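Local coordinates for aldehyde dehydrogenase (PDB 6K10), which oxidises 4,4'-diaponeurosporen-4-al to 4,4'-diaponeurosporenoic acid with NAD+, a step in the biosynthesis of the protective carotenoid staphyloxanthin, at residues Q205-E209 with N210-V214. The protein carries 1 engineered substitution. Numbering follows the deposited sequence.
Sequences QAASE and NLVPV
Ala207 O takes two backbone N-H groups, from Asn210 N and Val212 N, each at 3.0 Å and from opposite faces of the carbonyl plane, while Leu211 N donates to Ser208 O at 3.2 Å. The two bonds on Ala207 O differ in quality: that from Val212 N is nearly straight, with an N-H...O angle of 166°, whereas that from Asn210 N is bent to 139°. Among side chains, the methyl of Ala207 is the main apolar surface, with CB lying 3.6 Å from Val214 CG1 and 3.9 Å from Val212 CB. Val214 directs its CB back at the helix, and a chi1 of -51° sets CG1 opposite the carbonyl carbon, where this branch meets the alanine methyl. Val212 CB also comes within 3.6 Å of Ala207 O, the oxygen its own N-H binds.

The crossed pair of Val212 N to Ala207 O and Leu211 N to Ser208 O defines a Schellman motif, with Leu211 as the C' residue; its positive phi is the one the motif expects. The motif closes helix 197-209 and turns the chain into strand 214-217, which runs parallel to strand 190-194, so the loop is the helix-to-strand connection of a beta-alpha-beta crossover that begins at strand 190-194. Val212 and Val214 both also pack on Val191 of that neighbouring strand.

Asn210 folds its side chain back beside the helix end: CG lies beside the backbone N, and ND2 comes 4.0 Å from Ala206 O without bonding it, making a weak hydrogen bond to His185 O. Within the last turn, Ser208 OG donates to Gln205 O at 2.7 Å. The second subunit borders the same turn: its Tyr204 OH hydrogen-bonds Val212 O, and its Lys201 packs on Leu211.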
ATOM      1  N   GLN A 205       2.969   9.294 -12.131  1.00 23.81           N
ATOM      2  CA  GLN A 205       2.004   9.559 -13.193  1.00 23.67           C
ATOM      3  C   GLN A 205       2.118   8.526 -14.306  1.00 22.51           C
ATOM      4  O   GLN A 205       1.103   8.082 -14.857  1.00 23.21           O
ATOM      5  CB  GLN A 205       2.205  10.971 -13.744  1.00 26.27           C
ATOM      6  CG  GLN A 205       1.843  12.074 -12.761  1.00 33.12           C
ATOM      7  CD  GLN A 205       2.262  13.449 -13.245  1.00 38.33           C
ATOM      8  OE1 GLN A 205       3.121  14.096 -12.647  1.00 42.75           O
ATOM      9  NE2 GLN A 205       1.659  13.901 -14.338  1.00 39.57           N
ATOM     10  N   ALA A 206       3.347   8.128 -14.649  1.00 23.54           N
ATOM     11  CA  ALA A 206       3.544   7.109 -15.674  1.00 25.11           C
ATOM     12  C   ALA A 206       2.957   5.774 -15.235  1.00 25.32           C
ATOM     13  O   ALA A 206       2.270   5.096 -16.009  1.00 24.57           O
ATOM     14  CB  ALA A 206       5.032   6.964 -15.988  1.00 23.75           C
ATOM     15  N   ALA A 207       3.221   5.384 -13.987  1.00 21.07           N
ATOM     16  CA  ALA A 207       2.677   4.134 -13.467  1.00 21.50           C
ATOM     17  C   ALA A 207       1.157   4.166 -13.426  1.00 23.76           C
ATOM     18  O   ALA A 207       0.502   3.143 -13.660  1.00 25.87           O
ATOM     19  CB  ALA A 207       3.244   3.859 -12.076  1.00 22.76           C
ATOM     20  N   SER A 208       0.575   5.332 -13.131  1.00 21.45           N
ATOM     21  CA  SER A 208      -0.875   5.418 -12.993  1.00 23.97           C
ATOM     22  C   SER A 208      -1.576   5.091 -14.304  1.00 26.69           C
ATOM     23  O   SER A 208      -2.656   4.489 -14.308  1.00 25.45           O
ATOM     24  CB  SER A 208      -1.278   6.807 -12.497  1.00 26.55           C
ATOM     25  OG  SER A 208      -1.181   7.768 -13.531  1.00 25.35           O
ATOM     26  N   GLU A 209      -0.965   5.475 -15.425  1.00 24.34           N
ATOM     27  CA  GLU A 209      -1.513   5.167 -16.740  1.00 28.01           C
ATOM     28  C   GLU A 209      -1.708   3.670 -16.942  1.00 27.35           C
ATOM     29  O   GLU A 209      -2.648   3.250 -17.629  1.00 27.07           O
ATOM     30  CB  GLU A 209      -0.577   5.736 -17.805  1.00 27.62           C
ATOM     31  CG  GLU A 209      -0.958   5.458 -19.236  1.00 34.13           C
ATOM     32  CD  GLU A 209      -0.198   6.353 -20.193  1.00 35.52           C
ATOM     33  OE1 GLU A 209       0.806   6.959 -19.761  1.00 34.26           O
ATOM     34  OE2 GLU A 209      -0.596   6.445 -21.373  1.00 38.61           O
ATOM     35  N   ASN A 210      -0.841   2.853 -16.345  1.00 23.53           N
ATOM     36  CA  ASN A 210      -0.862   1.408 -16.524  1.00 22.56           C
ATOM     37  C   ASN A 210      -1.420   0.672 -15.312  1.00 25.59           C
ATOM     38  O   ASN A 210      -1.264  -0.552 -15.220  1.00 21.78           O
ATOM     39  CB  ASN A 210       0.549   0.907 -16.838  1.00 27.12           C
ATOM     40  CG  ASN A 210       1.048   1.381 -18.189  1.00 32.33           C
ATOM     41  OD1 ASN A 210       0.293   1.425 -19.159  1.00 33.76           O
ATOM     42  ND2 ASN A 210       2.322   1.752 -18.255  1.00 33.63           N
ATOM     43  N   LEU A 211      -2.063   1.384 -14.382  1.00 23.47           N
ATOM     44  CA  LEU A 211      -2.613   0.789 -13.160  1.00 23.03           C
ATOM     45  C   LEU A 211      -1.542   0.021 -12.381  1.00 24.19           C
ATOM     46  O   LEU A 211      -1.803  -1.044 -11.822  1.00 23.07           O
ATOM     47  CB  LEU A 211      -3.807  -0.117 -13.468  1.00 24.02           C
ATOM     48  CG  LEU A 211      -5.068   0.553 -14.021  1.00 25.63           C
ATOM     49  CD1 LEU A 211      -6.135  -0.487 -14.349  1.00 25.12           C
ATOM     50  CD2 LEU A 211      -5.601   1.583 -13.036  1.00 23.17           C
ATOM     51  N   VAL A 212      -0.338   0.573 -12.348  1.00 24.13           N
ATOM     52  CA  VAL A 212       0.811  -0.099 -11.723  1.00 22.14           C
ATOM     53  C   VAL A 212       0.922   0.414 -10.275  1.00 21.81           C
ATOM     54  O   VAL A 212       0.994   1.628 -10.074  1.00 19.57           O
ATOM     55  CB  VAL A 212       2.103   0.170 -12.494  1.00 21.18           C
ATOM     56  CG1 VAL A 212       3.294  -0.362 -11.720  1.00 19.27           C
ATOM     57  CG2 VAL A 212       2.037  -0.473 -13.870  1.00 25.16           C
ATOM     58  N   PRO A 213       0.944  -0.482  -9.289  1.00 21.23           N
ATOM     59  CA  PRO A 213       1.153  -0.024  -7.907  1.00 20.11           C
ATOM     60  C   PRO A 213       2.602   0.369  -7.682  1.00 20.92           C
ATOM     61  O   PRO A 213       3.518  -0.141  -8.332  1.00 19.17           O
ATOM     62  CB  PRO A 213       0.775  -1.254  -7.074  1.00 18.96           C
ATOM     63  CG  PRO A 213       1.114  -2.405  -7.964  1.00 19.88           C
ATOM     64  CD  PRO A 213       0.798  -1.940  -9.372  1.00 21.66           C
ATOM     65  N   VAL A 214       2.810   1.301  -6.750  1.00 19.72           N
ATOM     66  CA  VAL A 214       4.135   1.857  -6.520  1.00 19.40           C
ATOM     67  C   VAL A 214       4.426   1.975  -5.033  1.00 19.96           C
ATOM     68  O   VAL A 214       3.529   2.009  -4.188  1.00 22.92           O
ATOM     69  CB  VAL A 214       4.323   3.252  -7.155  1.00 20.88           C
ATOM     70  CG1 VAL A 214       3.925   3.255  -8.620  1.00 21.55           C
ATOM     71  CG2 VAL A 214       3.555   4.286  -6.357  1.00 19.75           C
TER